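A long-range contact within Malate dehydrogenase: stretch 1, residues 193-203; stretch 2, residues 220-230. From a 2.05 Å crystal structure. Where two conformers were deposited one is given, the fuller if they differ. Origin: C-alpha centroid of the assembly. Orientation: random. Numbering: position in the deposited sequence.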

# COMPACT_ATOMS: atom_id res chain seq x y z
N ASP A 193 14.02 -17.29 -25.01
CA ASP A 193 13.67 -15.96 -25.50
C ASP A 193 13.31 -15.04 -24.34
O ASP A 193 13.61 -13.84 -24.38
CB ASP A 193 12.51 -16.08 -26.48
CG ASP A 193 12.96 -16.54 -27.84
OD1 ASP A 193 14.08 -16.16 -28.25
OD2 ASP A 193 12.24 -17.36 -28.45
N VAL A 194 12.65 -15.58 -23.32
CA VAL A 194 12.33 -14.79 -22.14
C VAL A 194 13.60 -14.30 -21.48
O VAL A 194 13.68 -13.16 -21.01
CB VAL A 194 11.46 -15.61 -21.16
CG1 VAL A 194 11.35 -14.90 -19.81
CG2 VAL A 194 10.09 -15.88 -21.75
N MET A 195 14.62 -15.17 -21.40
CA MET A 195 15.89 -14.77 -20.82
C MET A 195 16.61 -13.74 -21.69
O MET A 195 17.11 -12.73 -21.17
CB MET A 195 16.77 -15.99 -20.59
CG MET A 195 16.02 -17.06 -19.86
SD MET A 195 16.65 -17.23 -18.20
CE MET A 195 15.38 -18.28 -17.48
N LYS A 196 16.67 -13.97 -23.01
CA LYS A 196 17.43 -13.08 -23.88
C LYS A 196 16.75 -11.73 -24.06
O LYS A 196 17.41 -10.69 -24.02
CB LYS A 196 17.66 -13.74 -25.24
CG LYS A 196 18.42 -15.06 -25.15
CD LYS A 196 18.91 -15.53 -26.51
CE LYS A 196 18.07 -16.66 -27.06
NZ LYS A 196 18.75 -17.27 -28.26
N ASP A 197 15.43 -11.73 -24.26
CA ASP A 197 14.73 -10.46 -24.42
C ASP A 197 14.83 -9.61 -23.17
O ASP A 197 15.01 -8.38 -23.26
CB ASP A 197 13.27 -10.70 -24.80
CG ASP A 197 13.12 -11.32 -26.18
OD1 ASP A 197 14.13 -11.36 -26.92
OD2 ASP A 197 11.99 -11.73 -26.53
N ASN A 198 14.72 -10.22 -21.99
CA ASN A 198 14.85 -9.43 -20.78
C ASN A 198 16.30 -9.00 -20.56
O ASN A 198 16.56 -7.88 -20.11
CB ASN A 198 14.32 -10.22 -19.58
CG ASN A 198 12.82 -10.13 -19.48
OD1 ASN A 198 12.27 -9.13 -19.02
ND2 ASN A 198 12.14 -11.18 -19.94
N ALA A 199 17.26 -9.87 -20.90
CA ALA A 199 18.66 -9.45 -20.80
C ALA A 199 18.91 -8.20 -21.65
O ALA A 199 19.63 -7.30 -21.23
CB ALA A 199 19.59 -10.59 -21.19
N ALA A 200 18.30 -8.14 -22.84
CA ALA A 200 18.45 -6.96 -23.69
C ALA A 200 17.87 -5.72 -23.01
O ALA A 200 18.41 -4.62 -23.15
CB ALA A 200 17.78 -7.20 -25.05
N ILE A 201 16.75 -5.88 -22.30
CA ILE A 201 16.18 -4.76 -21.54
C ILE A 201 17.14 -4.31 -20.45
O ILE A 201 17.35 -3.11 -20.23
CB ILE A 201 14.80 -5.14 -20.95
CG1 ILE A 201 13.74 -5.29 -22.04
CG2 ILE A 201 14.36 -4.16 -19.89
CD1 ILE A 201 12.47 -5.90 -21.53
N PHE A 202 17.70 -5.26 -19.70
CA PHE A 202 18.54 -4.88 -18.56
C PHE A 202 19.96 -4.54 -18.97
O PHE A 202 20.65 -3.84 -18.22
CB PHE A 202 18.48 -5.98 -17.49
CG PHE A 202 17.18 -5.96 -16.75
CD1 PHE A 202 17.00 -5.11 -15.66
CD2 PHE A 202 16.11 -6.69 -17.20
CE1 PHE A 202 15.80 -5.04 -15.01
CE2 PHE A 202 14.89 -6.62 -16.56
CZ PHE A 202 14.74 -5.79 -15.46
N LYS A 203 20.41 -4.97 -20.14
CA LYS A 203 21.65 -4.43 -20.67
C LYS A 203 21.49 -2.94 -20.92
O LYS A 203 22.33 -2.13 -20.51
CB LYS A 203 22.03 -5.15 -21.95
CG LYS A 203 23.11 -4.45 -22.76
CD LYS A 203 23.35 -5.16 -24.08
CE LYS A 203 24.58 -4.59 -24.79
NZ LYS A 203 24.52 -4.92 -26.24
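Stretch 2 220-230: LIVANPANTNA

Stretch 2 runs from the end of a strand through a short loop into a helix, and it packs along one side of the continuous helix 193-203. The strand residue Ile-221 points toward that helix and places CG1 4.1 Å from CE1 of Phe-202. Val-222 turns away, and the chain enters the loop. Ala-223 faces back, its CB lying 3.9 Å from Phe-202 CZ, at the edge of the ring. The CA-to-CB bond of Asn-224 points away from the helix; its backbone O lies 3.7 Å from Asn-198 CG, and its OD1 accepts a hydrogen bond from Ala-226 N. A cis peptide bond leads into Pro-225, the N-cap residue, whose CG rests 3.8 Å from Met-195 SD.

From Ala-226 the chain is helical. Its axis approaches that of helix 193-203 to 9.5 Å and crosses it at -41°, the two running in broadly the same direction. Asn-229 anchors this segment: CB sits over one face of the Phe-202 ring, 3.8 Å from its centroid, in a CH-pi contact, while ND2 donates to Ala-223 O (3.0 Å), tying the helix back to the loop. No direct hydrogen bond joins the stretches, but a water donates to both Met-195 O (2.8 Å) and Asn-229 OD1 (3.0 Å).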

# COMPACT_ATOMS: atom_id res chain seq x y z
N LEU A 220 17.61 -2.39 -7.22
CA LEU A 220 16.89 -3.61 -6.87
C LEU A 220 16.18 -4.11 -8.12
O LEU A 220 15.41 -3.36 -8.74
CB LEU A 220 15.90 -3.35 -5.73
CG LEU A 220 14.94 -4.51 -5.46
CD1 LEU A 220 15.73 -5.78 -5.09
CD2 LEU A 220 13.93 -4.15 -4.39
N ILE A 221 16.44 -5.35 -8.50
CA ILE A 221 15.78 -5.98 -9.65
C ILE A 221 14.66 -6.86 -9.12
O ILE A 221 14.90 -7.77 -8.33
CB ILE A 221 16.76 -6.79 -10.51
CG1 ILE A 221 17.59 -5.90 -11.44
CG2 ILE A 221 15.98 -7.80 -11.34
CD1 ILE A 221 18.73 -5.16 -10.78
N VAL A 222 13.43 -6.58 -9.57
CA VAL A 222 12.26 -7.39 -9.24
C VAL A 222 11.82 -8.23 -10.44
O VAL A 222 11.42 -9.39 -10.27
CB VAL A 222 11.09 -6.50 -8.74
CG1 VAL A 222 9.84 -7.33 -8.56
CG2 VAL A 222 11.46 -5.82 -7.44
N ALA A 223 11.88 -7.67 -11.64
CA ALA A 223 11.42 -8.36 -12.83
C ALA A 223 12.19 -9.66 -13.05
O ALA A 223 13.40 -9.72 -12.84
CB ALA A 223 11.57 -7.46 -14.05
N ASN A 224 11.47 -10.71 -13.48
CA ASN A 224 12.06 -12.01 -13.75
C ASN A 224 12.69 -12.08 -15.15
O ASN A 224 12.28 -11.34 -16.06
CB ASN A 224 11.02 -13.10 -13.60
CG ASN A 224 10.93 -13.61 -12.19
OD1 ASN A 224 11.95 -13.71 -11.50
ND2 ASN A 224 9.72 -13.93 -11.74
N PRO A 225 13.72 -12.94 -15.34
CA PRO A 225 14.41 -13.73 -14.31
C PRO A 225 15.36 -12.86 -13.47
O PRO A 225 16.37 -12.33 -13.98
CB PRO A 225 15.17 -14.78 -15.12
CG PRO A 225 15.47 -14.06 -16.42
CD PRO A 225 14.25 -13.19 -16.68
N ALA A 226 15.01 -12.71 -12.19
CA ALA A 226 15.59 -11.65 -11.36
C ALA A 226 17.11 -11.76 -11.30
O ALA A 226 17.82 -10.86 -11.74
CB ALA A 226 15.00 -11.69 -9.95
N ASN A 227 17.63 -12.89 -10.79
CA ASN A 227 19.08 -13.04 -10.60
C ASN A 227 19.84 -12.75 -11.88
O ASN A 227 20.85 -12.04 -11.87
CB ASN A 227 19.44 -14.46 -10.13
CG ASN A 227 18.79 -14.82 -8.83
OD1 ASN A 227 17.59 -14.58 -8.64
ND2 ASN A 227 19.55 -15.41 -7.91
N THR A 228 19.37 -13.32 -12.98
CA THR A 228 20.05 -13.15 -14.26
C THR A 228 19.90 -11.72 -14.77
O THR A 228 20.84 -11.15 -15.33
CB THR A 228 19.47 -14.15 -15.25
OG1 THR A 228 19.66 -15.47 -14.72
CG2 THR A 228 20.19 -14.05 -16.59
N ASN A 229 18.71 -11.12 -14.62
CA ASN A 229 18.56 -9.72 -15.01
C ASN A 229 19.54 -8.84 -14.25
O ASN A 229 20.18 -7.96 -14.84
CB ASN A 229 17.12 -9.26 -14.76
CG ASN A 229 16.15 -9.77 -15.80
OD1 ASN A 229 16.54 -10.18 -16.90
ND2 ASN A 229 14.87 -9.77 -15.46
N ALA A 230 19.69 -9.07 -12.94
CA ALA A 230 20.62 -8.28 -12.14
C ALA A 230 22.05 -8.45 -12.64
O ALA A 230 22.82 -7.48 -12.73
CB ALA A 230 20.52 -8.69 -10.67
O HOH W 1 18.01 -12.16 -18.61